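Local coordinates for protein putative aldolase (Bacteroides vulgatus ATCC 8482, PDB 3DXI) that is of unknown function but is a putative aldolase built on a TIM-barrel fold, with an HMGL-like family region, at residues A[7-12]-A[220-225]; A[19-24]-A[55-60]; A[78-83]-A[92-97]; A[101-106]-A[157-162]. All blocks are in the same frame, centred on the assembly; numbering follows the deposited sequence.

Contact 1 (A[7-12]-A[220-225]); sequences DCTLRD and TGMGRG
At the C-terminal mouth of the TIM barrel, Thr9 and Asp12 of the short helix that follows the first strand meet Met222, Gly223 and Arg224 in the loop that follows the eighth. Thr9 offers its methyl: CG2 lies 4.1 Å from SE of selenomethionine Met222, and the two side chains cross at about a right angle. Met222 reaches this spot with CG anti to its backbone N (chi1 -174°) and an extended chain beyond, and Phe258 of helix 248-265 also packs on both residues. The backbone N of Thr9 donates to Asp7 OD1 at 3.0 Å from above the carboxylate plane, an Asx turn just where strand 4-7 gives way to helix 9-13. Thr9 OG1 hydrogen-bonds the same oxygen, at a short distance, and also Ile219 N. Glycine readily takes the fully extended backbone of position 223 (phi 173°, psi 165°). Gly223 CA lies 3.6 Å from Asp12 O in a nearly straight CA-H...O contact. A water also bridges the segments, donating to Asp12 O at 2.7 Å and accepting from Arg224 N at 3.0 Å. The side-chain charges of this pair only approach: Asp12 OD1 stands 4.1 Å from Arg224 NH1, well out of the guanidinium plane. Asp12 OD1 instead forms a salt bridge with NH1 of the adjacent Arg11, at 2.7 Å.

Contact 2 (A[19-24]-A[55-60]); sequences WDFNSK and GKFGYT
Trp19 overlaps the peptide between Phe57 and Gly58, its CB lying 3.6 Å from Gly58 N and its CD1 3.7 Å from Phe57 O. The indole NE1 is engaged by Arg11 O, and the ring also meets Tyr45, their planes at about 85°. The carbonyl of the same residue accepts from Phe57 N, with Trp19 O 2.9 Å from that nitrogen and an N-H...O angle of 158°. Asp20 takes the preceding amide: its OD1 accepts from Lys56 N at 3.0 Å, with the donor above the carboxylate plane. A CB on Gly55 would point at Asp20 and collide with its CG; glycine lets the carboxylate lie against CA, with Asp20 OD1 3.4 Å from Gly55 CA. The other carboxylate oxygen, OD2, is held by the hydroxyl of Tyr53. The contact thus joins the connections after the first and second barrel strands, the lead into helix 23-34 meeting the short helix after strand 40-45. Phe21 and Phe57 cross at about a right angle; Phe57 CD2 sits in plane at the edge of the Phe21 ring, 3.8 Å from its CD2, and Val26 packs on both side chains. The amine of the exposed Lys56 is linked through a water to Phe21 O. The acidic group near the start of weakly bonded helix 56-59 would probably interact favourably with its dipole, while Phe21 and Phe57 add apolar packing beside these bonds.

Contact 3 (A[78-83]-A[92-97]); sequences IMLNEK and HLLLPI
Leu80 and Leu94 reach toward each other tip to tip, with the CD1 methyl of Leu80 4.0 Å from CD1 of Leu94. The other branch of Leu80 has its own partner, CD2 meeting Leu93 CD1 at 4.0 Å, so that one forked side chain serves two neighbouring leucines of the helix. Toward the start of the strand segment, Ile78 brings CG1 to within 4.1 Å of Ile97 CD1, the two side chains crossing obliquely, and its CD1 lies 4.3 Å from Leu94 CD2. All five residues are buried and meet through carbon alone, which suits branched aliphatic side chains: their methyls fill the interface without a polar group to satisfy. In Ile78, CG1 sits between the backbone N and the carbonyl carbon (chi1 66°), which directs it at Ile97. Ile97 follows the 3-10 residues 95-96, its N donating to Leu94 O at 2.9 Å. Ile78 and Leu80 stand two apart on a strand and therefore point to the same side, toward the helix. Farther out, Arg46 packs on both of them, and its NE hydrogen-bonds to Leu93 O. The contact belongs to the beta-alpha-beta unit of strand 75-81, helix 90-94 and strand 103-108 on the outside of the barrel, where Ile104 of the next strand touches Ile78 and Leu94, and Ile123 of helix 113-124 covers Leu80 and Leu94.

Contact 4 (A[101-106]-A[157-162]); sequences VDMIRI and ADLFCM
Apolar packing begins with selenomethionine Met103, whose terminal CE lies 4.0 Å from Leu159 CB, the side chains crossing at about a right angle. The same methyl lies 4.2 Å from Asp158 CB, so it rests on the aliphatic part of the acid; the carboxylate itself is engaged through OD2 by the backbone N of Val130. Met103 suits this place because its long chain, extended through its first two torsions, carries across between strands 103-106 and 159-162, and the bend at chi3 (-85°) turns CE onto Leu159 and Asp158. The strand axes approach no closer than 9.1 Å and lie at 38° to each other, with strand 129-134 between them in the barrel order. The second kind of contact joins a charged group to uncharged surfaces. Arg105 NH2 lies 3.9 Å from Leu159 CD2, which meets the guanidinium at its edge, near the plane. It comes closer to sulphur, with NH2 3.6 Å from Cys161 SG in an oblique approach. The strong bonds of this buried guanidinium go to other strands, as salt bridges from NH2 to Asp216 and from NH1 to Glu42. Leu159 and Cys161 contribute packing contacts, while the two acids supply the salt bridges that probably balance the charge inside the barrel.

The four contacts belong to one barrel; contacts 3 and 4 lie on the same side of the chain's centre. Contacts 1 and 2, with centres 13 Å apart, join at the mouth, where Arg224 NH2 packs 3.9 Å from Trp19 CZ2 and Leu10 O lies 3.6 Å from Phe21 CE2. Contacts 3 and 4, 12 Å apart between centres, share neighbouring strands: Arg105 N probably donates to Ile78 O at 2.9 Å. Arg11 also ties contact 1 inward, with CZ 3.6 Å from Met79 SE of contact 3. Arg11 NH2 lies 4.1 Å from Arg105 NH1 of contact 4; both guanidinium groups form salt bridges with Glu42, which probably eases their mutual repulsion. Contact 2 touches neither contact 3 nor contact 4.

Contact 1 (A[7-12]-A[220-225])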
loop_
_atom_site.group_PDB
_atom_site.type_symbol
_atom_site.label_atom_id
_atom_site.label_comp_id
_atom_site.label_asym_id
_atom_site.label_seq_id
_atom_site.Cartn_x
_atom_site.Cartn_y
_atom_site.Cartn_z
ATOM N N ASP A 7 -13.086 14.012 -0.023
ATOM C CA ASP A 7 -12.504 13.532 -1.267
ATOM C C ASP A 7 -12.076 14.730 -2.102
ATOM O O ASP A 7 -12.855 15.671 -2.312
ATOM C CB ASP A 7 -13.513 12.680 -2.034
ATOM C CG ASP A 7 -12.939 12.112 -3.311
ATOM O OD1 ASP A 7 -12.880 12.843 -4.318
ATOM O OD2 ASP A 7 -12.529 10.935 -3.305
ATOM N N CYS A 8 -10.826 14.703 -2.558
ATOM C CA CYS A 8 -10.286 15.790 -3.363
ATOM C C CYS A 8 -9.781 15.326 -4.724
ATOM O O CYS A 8 -8.816 15.871 -5.255
ATOM C CB CYS A 8 -9.162 16.510 -2.599
ATOM S SG CYS A 8 -7.856 15.440 -1.923
ATOM N N THR A 9 -10.459 14.337 -5.296
ATOM C CA THR A 9 -10.083 13.784 -6.596
ATOM C C THR A 9 -9.840 14.829 -7.691
ATOM O O THR A 9 -8.757 14.879 -8.278
ATOM C CB THR A 9 -11.161 12.790 -7.101
ATOM O OG1 THR A 9 -11.398 11.787 -6.102
ATOM C CG2 THR A 9 -10.705 12.118 -8.383
ATOM N N LEU A 10 -10.836 15.665 -7.967
ATOM C CA LEU A 10 -10.710 16.677 -9.022
ATOM C C LEU A 10 -9.638 17.739 -8.789
ATOM O O LEU A 10 -8.948 18.149 -9.726
ATOM C CB LEU A 10 -12.057 17.371 -9.258
ATOM C CG LEU A 10 -13.232 16.473 -9.657
ATOM C CD1 LEU A 10 -14.455 17.332 -9.942
ATOM C CD2 LEU A 10 -12.866 15.645 -10.886
ATOM N N ARG A 11 -9.505 18.186 -7.543
ATOM C CA ARG A 11 -8.530 19.215 -7.196
ATOM C C ARG A 11 -7.098 18.692 -7.255
ATOM O O ARG A 11 -6.209 19.330 -7.821
ATOM C CB ARG A 11 -8.825 19.757 -5.788
ATOM C CG ARG A 11 -7.974 20.957 -5.363
ATOM C CD ARG A 11 -6.599 20.549 -4.842
ATOM N NE ARG A 11 -6.668 19.854 -3.556
ATOM C CZ ARG A 11 -5.606 19.409 -2.892
ATOM N NH1 ARG A 11 -4.388 19.582 -3.388
ATOM N NH2 ARG A 11 -5.756 18.798 -1.725
ATOM N N ASP A 12 -6.890 17.519 -6.672
ATOM C CA ASP A 12 -5.575 16.904 -6.616
ATOM C C ASP A 12 -5.217 16.090 -7.854
ATOM O O ASP A 12 -4.042 15.954 -8.195
ATOM C CB ASP A 12 -5.500 16.027 -5.368
ATOM C CG ASP A 12 -4.258 16.286 -4.550
ATOM O OD1 ASP A 12 -3.646 17.367 -4.703
ATOM O OD2 ASP A 12 -3.904 15.407 -3.741
ATOM N N THR A 220 -9.202 6.135 -6.600
ATOM C CA THR A 220 -8.048 5.425 -7.160
ATOM C C THR A 220 -6.730 6.059 -6.731
ATOM O O THR A 220 -5.684 5.760 -7.298
ATOM C CB THR A 220 -8.070 5.312 -8.720
ATOM O OG1 THR A 220 -7.927 6.603 -9.311
ATOM C CG2 THR A 220 -9.369 4.674 -9.204
ATOM N N GLY A 221 -6.786 6.919 -5.713
ATOM C CA GLY A 221 -5.585 7.579 -5.218
ATOM C C GLY A 221 -5.033 8.625 -6.172
ATOM O O GLY A 221 -3.916 9.112 -6.000
HETATM N N MSE A 222 -5.824 8.975 -7.181
HETATM C CA MSE A 222 -5.423 9.960 -8.183
HETATM C C MSE A 222 -4.784 11.187 -7.542
HETATM O O MSE A 222 -5.354 11.816 -6.646
HETATM C CB MSE A 222 -6.629 10.382 -9.030
HETATM C CG MSE A 222 -6.288 11.300 -10.199
HETATM SE SE MSE A 222 -7.860 11.733 -11.262
HETATM C CE MSE A 222 -7.006 12.276 -12.918
ATOM N N GLY A 223 -3.588 11.511 -8.022
ATOM C CA GLY A 223 -2.833 12.639 -7.514
ATOM C C GLY A 223 -1.477 12.584 -8.186
ATOM O O GLY A 223 -1.127 11.562 -8.772
ATOM N N ARG A 224 -0.707 13.662 -8.120
ATOM C CA ARG A 224 0.598 13.657 -8.768
ATOM C C ARG A 224 1.552 12.644 -8.133
ATOM O O ARG A 224 1.474 12.354 -6.932
ATOM C CB ARG A 224 1.212 15.064 -8.749
ATOM C CG ARG A 224 1.290 15.714 -7.379
ATOM C CD ARG A 224 1.931 17.104 -7.470
ATOM N NE ARG A 224 1.111 18.076 -8.197
ATOM C CZ ARG A 224 0.154 18.818 -7.643
ATOM N NH1 ARG A 224 -0.111 18.705 -6.345
ATOM N NH2 ARG A 224 -0.534 19.682 -8.382
ATOM N N GLY A 225 2.438 12.093 -8.958
ATOM C CA GLY A 225 3.403 11.119 -8.479
ATOM C C GLY A 225 2.794 9.841 -7.935
ATOM O O GLY A 225 2.006 9.173 -8.614
HETATM O O HOH W 1 -1.689 16.139 -6.838
#

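Contact 2 (A[19-24]-A[55-60])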
loop_
_atom_site.group_PDB
_atom_site.type_symbol
_atom_site.label_atom_id
_atom_site.label_comp_id
_atom_site.label_asym_id
_atom_site.label_seq_id
_atom_site.Cartn_x
_atom_site.Cartn_y
_atom_site.Cartn_z
ATOM N N TRP A 19 -6.401 20.149 -15.114
ATOM C CA TRP A 19 -7.618 20.394 -14.351
ATOM C C TRP A 19 -8.856 20.488 -15.240
ATOM O O TRP A 19 -9.852 21.117 -14.885
ATOM C CB TRP A 19 -7.463 21.660 -13.500
ATOM C CG TRP A 19 -6.616 21.413 -12.291
ATOM C CD1 TRP A 19 -7.034 20.913 -11.086
ATOM C CD2 TRP A 19 -5.189 21.533 -12.201
ATOM N NE1 TRP A 19 -5.957 20.704 -10.260
ATOM C CE2 TRP A 19 -4.812 21.075 -10.918
ATOM C CE3 TRP A 19 -4.193 21.972 -13.084
ATOM C CZ2 TRP A 19 -3.477 21.051 -10.494
ATOM C CZ3 TRP A 19 -2.866 21.947 -12.663
ATOM C CH2 TRP A 19 -2.521 21.487 -11.379
ATOM N N ASP A 20 -8.783 19.867 -16.411
ATOM C CA ASP A 20 -9.926 19.848 -17.306
ATOM C C ASP A 20 -10.598 18.502 -17.137
ATOM O O ASP A 20 -9.943 17.463 -17.142
ATOM C CB ASP A 20 -9.509 20.037 -18.767
ATOM C CG ASP A 20 -9.264 21.494 -19.120
ATOM O OD1 ASP A 20 -10.146 22.334 -18.817
ATOM O OD2 ASP A 20 -8.195 21.791 -19.706
ATOM N N PHE A 21 -11.909 18.539 -16.952
ATOM C CA PHE A 21 -12.711 17.341 -16.790
ATOM C C PHE A 21 -14.022 17.647 -17.484
ATOM O O PHE A 21 -14.661 18.656 -17.192
ATOM C CB PHE A 21 -12.966 17.048 -15.310
ATOM C CG PHE A 21 -11.752 16.566 -14.562
ATOM C CD1 PHE A 21 -11.214 15.308 -14.816
ATOM C CD2 PHE A 21 -11.149 17.370 -13.600
ATOM C CE1 PHE A 21 -10.090 14.857 -14.117
ATOM C CE2 PHE A 21 -10.031 16.930 -12.898
ATOM C CZ PHE A 21 -9.500 15.668 -13.158
ATOM N N ASN A 22 -14.406 16.786 -18.417
ATOM C CA ASN A 22 -15.646 16.957 -19.160
ATOM C C ASN A 22 -16.838 16.701 -18.233
ATOM O O ASN A 22 -16.724 15.950 -17.260
ATOM C CB ASN A 22 -15.640 16.002 -20.353
ATOM C CG ASN A 22 -14.517 16.319 -21.339
ATOM O OD1 ASN A 22 -13.940 15.423 -21.966
ATOM N ND2 ASN A 22 -14.211 17.605 -21.487
ATOM N N SER A 23 -17.970 17.333 -18.535
ATOM C CA SER A 23 -19.182 17.226 -17.723
ATOM C C SER A 23 -19.640 15.804 -17.421
ATOM O O SER A 23 -20.246 15.551 -16.379
ATOM C CB SER A 23 -20.336 17.993 -18.383
ATOM O OG SER A 23 -20.860 17.270 -19.486
ATOM N N LYS A 24 -19.373 14.870 -18.325
ATOM C CA LYS A 24 -19.789 13.497 -18.080
ATOM C C LYS A 24 -19.048 12.907 -16.880
ATOM O O LYS A 24 -19.649 12.237 -16.037
ATOM C CB LYS A 24 -19.574 12.642 -19.331
ATOM C CG LYS A 24 -20.760 12.666 -20.305
ATOM C CD LYS A 24 -21.237 14.093 -20.616
ATOM C CE LYS A 24 -22.258 14.112 -21.760
ATOM N NZ LYS A 24 -22.812 15.479 -22.033
ATOM N N GLY A 55 -6.699 24.603 -16.659
ATOM C CA GLY A 55 -8.060 24.317 -17.083
ATOM C C GLY A 55 -9.182 24.686 -16.126
ATOM O O GLY A 55 -8.970 25.324 -15.092
ATOM N N LYS A 56 -10.385 24.258 -16.489
ATOM C CA LYS A 56 -11.596 24.524 -15.727
ATOM C C LYS A 56 -11.464 24.512 -14.207
ATOM O O LYS A 56 -11.701 25.531 -13.557
ATOM C CB LYS A 56 -12.704 23.545 -16.144
ATOM C CG LYS A 56 -13.978 23.657 -15.303
ATOM C CD LYS A 56 -15.181 23.055 -16.014
ATOM C CE LYS A 56 -15.537 23.874 -17.250
ATOM N NZ LYS A 56 -16.753 23.356 -17.953
ATOM N N PHE A 57 -11.071 23.373 -13.641
ATOM C CA PHE A 57 -10.968 23.251 -12.190
ATOM C C PHE A 57 -9.730 23.837 -11.523
ATOM O O PHE A 57 -9.447 23.576 -10.353
ATOM C CB PHE A 57 -11.205 21.792 -11.803
ATOM C CG PHE A 57 -12.617 21.343 -12.083
ATOM C CD1 PHE A 57 -13.651 21.671 -11.209
ATOM C CD2 PHE A 57 -12.929 20.685 -13.270
ATOM C CE1 PHE A 57 -14.972 21.357 -11.513
ATOM C CE2 PHE A 57 -14.252 20.366 -13.585
ATOM C CZ PHE A 57 -15.273 20.705 -12.705
ATOM N N GLY A 58 -9.012 24.655 -12.280
ATOM C CA GLY A 58 -7.858 25.348 -11.747
ATOM C C GLY A 58 -8.389 26.724 -11.378
ATOM O O GLY A 58 -7.798 27.451 -10.578
ATOM N N TYR A 59 -9.538 27.059 -11.967
ATOM C CA TYR A 59 -10.220 28.338 -11.749
ATOM C C TYR A 59 -11.606 28.150 -11.130
ATOM O O TYR A 59 -12.140 29.072 -10.511
ATOM C CB TYR A 59 -10.381 29.090 -13.077
ATOM C CG TYR A 59 -9.086 29.589 -13.673
ATOM C CD1 TYR A 59 -8.406 30.665 -13.105
ATOM C CD2 TYR A 59 -8.528 28.973 -14.795
ATOM C CE1 TYR A 59 -7.207 31.113 -13.631
ATOM C CE2 TYR A 59 -7.321 29.416 -15.331
ATOM C CZ TYR A 59 -6.670 30.484 -14.742
ATOM O OH TYR A 59 -5.485 30.931 -15.265
ATOM N N THR A 60 -12.181 26.962 -11.312
ATOM C CA THR A 60 -13.507 26.622 -10.792
ATOM C C THR A 60 -14.475 27.812 -10.862
ATOM O O THR A 60 -14.862 28.390 -9.845
ATOM C CB THR A 60 -13.413 26.106 -9.338
ATOM O OG1 THR A 60 -12.315 25.191 -9.229
ATOM C CG2 THR A 60 -14.697 25.355 -8.950
HETATM O O HOH W 2 -16.511 20.376 -16.796
#

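Contact 3 (A[78-83]-A[92-97])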
loop_
_atom_site.group_PDB
_atom_site.type_symbol
_atom_site.label_atom_id
_atom_site.label_comp_id
_atom_site.label_asym_id
_atom_site.label_seq_id
_atom_site.Cartn_x
_atom_site.Cartn_y
_atom_site.Cartn_z
ATOM N N ILE A 78 -13.095 24.508 -2.067
ATOM C CA ILE A 78 -12.155 24.828 -3.130
ATOM C C ILE A 78 -10.877 25.179 -2.370
ATOM O O ILE A 78 -10.919 25.461 -1.168
ATOM C CB ILE A 78 -12.606 26.033 -4.023
ATOM C CG1 ILE A 78 -12.630 27.332 -3.218
ATOM C CG2 ILE A 78 -13.954 25.723 -4.676
ATOM C CD1 ILE A 78 -11.286 28.037 -3.162
HETATM N N MSE A 79 -9.744 25.155 -3.057
HETATM C CA MSE A 79 -8.482 25.459 -2.405
HETATM C C MSE A 79 -7.803 26.692 -2.984
HETATM O O MSE A 79 -7.961 27.007 -4.166
HETATM C CB MSE A 79 -7.547 24.247 -2.514
HETATM C CG MSE A 79 -6.127 24.499 -2.041
HETATM SE SE MSE A 79 -5.079 22.872 -1.942
HETATM C CE MSE A 79 -5.610 22.322 -0.158
ATOM N N LEU A 80 -7.059 27.383 -2.125
ATOM C CA LEU A 80 -6.296 28.568 -2.495
ATOM C C LEU A 80 -4.850 28.317 -2.085
ATOM O O LEU A 80 -4.597 27.792 -0.999
ATOM C CB LEU A 80 -6.787 29.801 -1.735
ATOM C CG LEU A 80 -8.161 30.405 -2.011
ATOM C CD1 LEU A 80 -8.389 31.570 -1.054
ATOM C CD2 LEU A 80 -8.236 30.873 -3.462
ATOM N N ASN A 81 -3.908 28.679 -2.947
ATOM C CA ASN A 81 -2.494 28.528 -2.624
ATOM C C ASN A 81 -2.081 29.816 -1.898
ATOM O O ASN A 81 -2.063 30.894 -2.495
ATOM C CB ASN A 81 -1.663 28.350 -3.900
ATOM C CG ASN A 81 -1.846 26.976 -4.540
ATOM O OD1 ASN A 81 -1.803 26.841 -5.764
ATOM N ND2 ASN A 81 -2.031 25.953 -3.714
ATOM N N GLU A 82 -1.757 29.696 -0.611
ATOM C CA GLU A 82 -1.362 30.836 0.218
ATOM C C GLU A 82 -0.246 31.695 -0.395
ATOM O O GLU A 82 -0.334 32.923 -0.403
ATOM C CB GLU A 82 -0.932 30.333 1.602
ATOM C CG GLU A 82 -0.816 31.391 2.689
ATOM C CD GLU A 82 0.433 32.238 2.560
ATOM O OE1 GLU A 82 1.509 31.681 2.242
ATOM O OE2 GLU A 82 0.340 33.459 2.793
ATOM N N LYS A 83 0.798 31.055 -0.911
ATOM C CA LYS A 83 1.917 31.785 -1.502
ATOM C C LYS A 83 1.522 32.652 -2.700
ATOM O O LYS A 83 2.284 33.525 -3.114
ATOM C CB LYS A 83 3.017 30.810 -1.932
ATOM C CG LYS A 83 2.621 29.890 -3.072
ATOM C CD LYS A 83 3.779 28.991 -3.469
ATOM C CE LYS A 83 3.424 28.134 -4.674
ATOM N NZ LYS A 83 4.541 27.225 -5.047
ATOM N N HIS A 92 -11.991 39.189 -5.504
ATOM C CA HIS A 92 -12.287 38.569 -6.782
ATOM C C HIS A 92 -12.296 37.048 -6.702
ATOM O O HIS A 92 -13.078 36.395 -7.388
ATOM C CB HIS A 92 -11.290 39.001 -7.852
ATOM C CG HIS A 92 -11.732 38.655 -9.240
ATOM N ND1 HIS A 92 -10.863 38.595 -10.309
ATOM C CD2 HIS A 92 -12.956 38.347 -9.730
ATOM C CE1 HIS A 92 -11.535 38.262 -11.398
ATOM N NE2 HIS A 92 -12.806 38.107 -11.075
ATOM N N LEU A 93 -11.430 36.489 -5.861
ATOM C CA LEU A 93 -11.338 35.038 -5.711
ATOM C C LEU A 93 -12.516 34.368 -5.006
ATOM O O LEU A 93 -13.004 33.329 -5.456
ATOM C CB LEU A 93 -10.053 34.662 -4.961
ATOM C CG LEU A 93 -8.705 34.902 -5.638
ATOM C CD1 LEU A 93 -7.579 34.659 -4.649
ATOM C CD2 LEU A 93 -8.572 33.981 -6.837
ATOM N N LEU A 94 -12.984 34.961 -3.910
ATOM C CA LEU A 94 -14.057 34.342 -3.136
ATOM C C LEU A 94 -15.438 34.996 -3.139
ATOM O O LEU A 94 -16.452 34.306 -3.040
ATOM C CB LEU A 94 -13.584 34.176 -1.687
ATOM C CG LEU A 94 -12.261 33.412 -1.538
ATOM C CD1 LEU A 94 -11.872 33.286 -0.079
ATOM C CD2 LEU A 94 -12.413 32.045 -2.152
ATOM N N LEU A 95 -15.480 36.318 -3.243
ATOM C CA LEU A 95 -16.748 37.031 -3.229
ATOM C C LEU A 95 -17.767 36.447 -4.213
ATOM O O LEU A 95 -18.936 36.270 -3.873
ATOM C CB LEU A 95 -16.507 38.512 -3.531
ATOM C CG LEU A 95 -17.416 39.536 -2.852
ATOM C CD1 LEU A 95 -17.233 39.472 -1.340
ATOM C CD2 LEU A 95 -17.070 40.928 -3.370
ATOM N N PRO A 96 -17.332 36.117 -5.442
ATOM C CA PRO A 96 -18.289 35.560 -6.407
ATOM C C PRO A 96 -18.860 34.191 -6.048
ATOM O O PRO A 96 -19.884 33.785 -6.598
ATOM C CB PRO A 96 -17.485 35.510 -7.707
ATOM C CG PRO A 96 -16.473 36.623 -7.533
ATOM C CD PRO A 96 -16.052 36.439 -6.097
ATOM N N ILE A 97 -18.217 33.480 -5.123
ATOM C CA ILE A 97 -18.686 32.141 -4.775
ATOM C C ILE A 97 -19.367 31.991 -3.417
ATOM O O ILE A 97 -19.571 30.874 -2.949
ATOM C CB ILE A 97 -17.531 31.101 -4.861
ATOM C CG1 ILE A 97 -16.501 31.361 -3.761
ATOM C CG2 ILE A 97 -16.856 31.178 -6.227
ATOM C CD1 ILE A 97 -15.319 30.397 -3.789
#

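Contact 4 (A[101-106]-A[157-162])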
loop_
_atom_site.group_PDB
_atom_site.type_symbol
_atom_site.label_atom_id
_atom_site.label_comp_id
_atom_site.label_asym_id
_atom_site.label_seq_id
_atom_site.Cartn_x
_atom_site.Cartn_y
_atom_site.Cartn_z
ATOM N N VAL A 101 -19.921 27.710 -2.135
ATOM C CA VAL A 101 -18.874 26.888 -1.539
ATOM C C VAL A 101 -18.900 27.015 -0.025
ATOM O O VAL A 101 -18.981 28.121 0.513
ATOM C CB VAL A 101 -17.489 27.302 -2.082
ATOM C CG1 VAL A 101 -16.368 26.587 -1.312
ATOM C CG2 VAL A 101 -17.416 26.963 -3.570
ATOM N N ASP A 102 -18.831 25.873 0.653
ATOM C CA ASP A 102 -18.869 25.819 2.107
ATOM C C ASP A 102 -17.551 26.127 2.781
ATOM O O ASP A 102 -17.496 26.909 3.733
ATOM C CB ASP A 102 -19.341 24.435 2.550
ATOM C CG ASP A 102 -20.720 24.108 2.028
ATOM O OD1 ASP A 102 -21.695 24.692 2.548
ATOM O OD2 ASP A 102 -20.827 23.285 1.088
HETATM N N MSE A 103 -16.484 25.519 2.278
HETATM C CA MSE A 103 -15.172 25.698 2.872
HETATM C C MSE A 103 -14.079 26.102 1.902
HETATM O O MSE A 103 -14.038 25.653 0.755
HETATM C CB MSE A 103 -14.752 24.408 3.571
HETATM C CG MSE A 103 -13.350 24.441 4.151
HETATM SE SE MSE A 103 -12.823 22.689 4.807
HETATM C CE MSE A 103 -13.627 22.786 6.580
ATOM N N ILE A 104 -13.189 26.958 2.391
ATOM C CA ILE A 104 -12.054 27.428 1.622
ATOM C C ILE A 104 -10.831 26.838 2.306
ATOM O O ILE A 104 -10.550 27.157 3.463
ATOM C CB ILE A 104 -11.935 28.967 1.662
ATOM C CG1 ILE A 104 -13.242 29.617 1.190
ATOM C CG2 ILE A 104 -10.760 29.413 0.802
ATOM C CD1 ILE A 104 -13.660 29.247 -0.231
ATOM N N ARG A 105 -10.126 25.950 1.615
ATOM C CA ARG A 105 -8.927 25.360 2.195
ATOM C C ARG A 105 -7.734 26.126 1.661
ATOM O O ARG A 105 -7.728 26.547 0.507
ATOM C CB ARG A 105 -8.798 23.893 1.822
ATOM C CG ARG A 105 -9.908 23.024 2.352
ATOM C CD ARG A 105 -9.676 21.620 1.868
ATOM N NE ARG A 105 -9.168 20.753 2.907
ATOM C CZ ARG A 105 -8.564 19.594 2.680
ATOM N NH1 ARG A 105 -8.370 19.162 1.442
ATOM N NH2 ARG A 105 -8.202 18.846 3.702
ATOM N N ILE A 106 -6.729 26.304 2.509
ATOM C CA ILE A 106 -5.531 27.042 2.136
ATOM C C ILE A 106 -4.303 26.140 2.167
ATOM O O ILE A 106 -4.015 25.526 3.192
ATOM C CB ILE A 106 -5.307 28.215 3.114
ATOM C CG1 ILE A 106 -6.602 29.031 3.235
ATOM C CG2 ILE A 106 -4.157 29.086 2.635
ATOM C CD1 ILE A 106 -6.580 30.094 4.320
ATOM N N ALA A 157 -9.785 28.722 12.285
ATOM C CA ALA A 157 -9.791 27.417 11.642
ATOM C C ALA A 157 -10.999 26.541 11.960
ATOM O O ALA A 157 -11.469 26.495 13.094
ATOM C CB ALA A 157 -8.506 26.665 11.991
ATOM N N ASP A 158 -11.499 25.864 10.929
ATOM C CA ASP A 158 -12.606 24.928 11.056
ATOM C C ASP A 158 -11.987 23.560 10.818
ATOM O O ASP A 158 -12.603 22.523 11.055
ATOM C CB ASP A 158 -13.667 25.217 10.003
ATOM C CG ASP A 158 -14.466 26.451 10.327
ATOM O OD1 ASP A 158 -15.308 26.367 11.243
ATOM O OD2 ASP A 158 -14.243 27.501 9.686
ATOM N N LEU A 159 -10.749 23.587 10.341
ATOM C CA LEU A 159 -9.992 22.385 10.066
ATOM C C LEU A 159 -8.500 22.677 9.966
ATOM O O LEU A 159 -8.085 23.611 9.277
ATOM C CB LEU A 159 -10.457 21.743 8.754
ATOM C CG LEU A 159 -9.567 20.595 8.268
ATOM C CD1 LEU A 159 -9.566 19.493 9.324
ATOM C CD2 LEU A 159 -10.048 20.065 6.923
ATOM N N PHE A 160 -7.709 21.880 10.675
ATOM C CA PHE A 160 -6.256 21.975 10.637
ATOM C C PHE A 160 -5.819 20.628 10.063
ATOM O O PHE A 160 -5.788 19.626 10.777
ATOM C CB PHE A 160 -5.664 22.151 12.036
ATOM C CG PHE A 160 -4.164 22.283 12.037
ATOM C CD1 PHE A 160 -3.559 23.471 11.640
ATOM C CD2 PHE A 160 -3.356 21.201 12.383
ATOM C CE1 PHE A 160 -2.175 23.582 11.583
ATOM C CE2 PHE A 160 -1.964 21.302 12.331
ATOM C CZ PHE A 160 -1.374 22.495 11.929
ATOM N N CYS A 161 -5.489 20.607 8.774
ATOM C CA CYS A 161 -5.096 19.377 8.088
ATOM C C CYS A 161 -3.585 19.144 8.015
ATOM O O CYS A 161 -2.850 19.967 7.470
ATOM C CB CYS A 161 -5.689 19.388 6.675
ATOM S SG CYS A 161 -5.452 17.862 5.739
HETATM N N MSE A 162 -3.125 18.030 8.581
HETATM C CA MSE A 162 -1.702 17.689 8.555
HETATM C C MSE A 162 -1.412 16.973 7.236
HETATM O O MSE A 162 -1.993 15.929 6.953
HETATM C CB MSE A 162 -1.350 16.775 9.735
HETATM C CG MSE A 162 -1.797 17.307 11.089
HETATM SE SE MSE A 162 -1.290 16.120 12.521
HETATM C CE MSE A 162 -2.398 14.599 12.066
#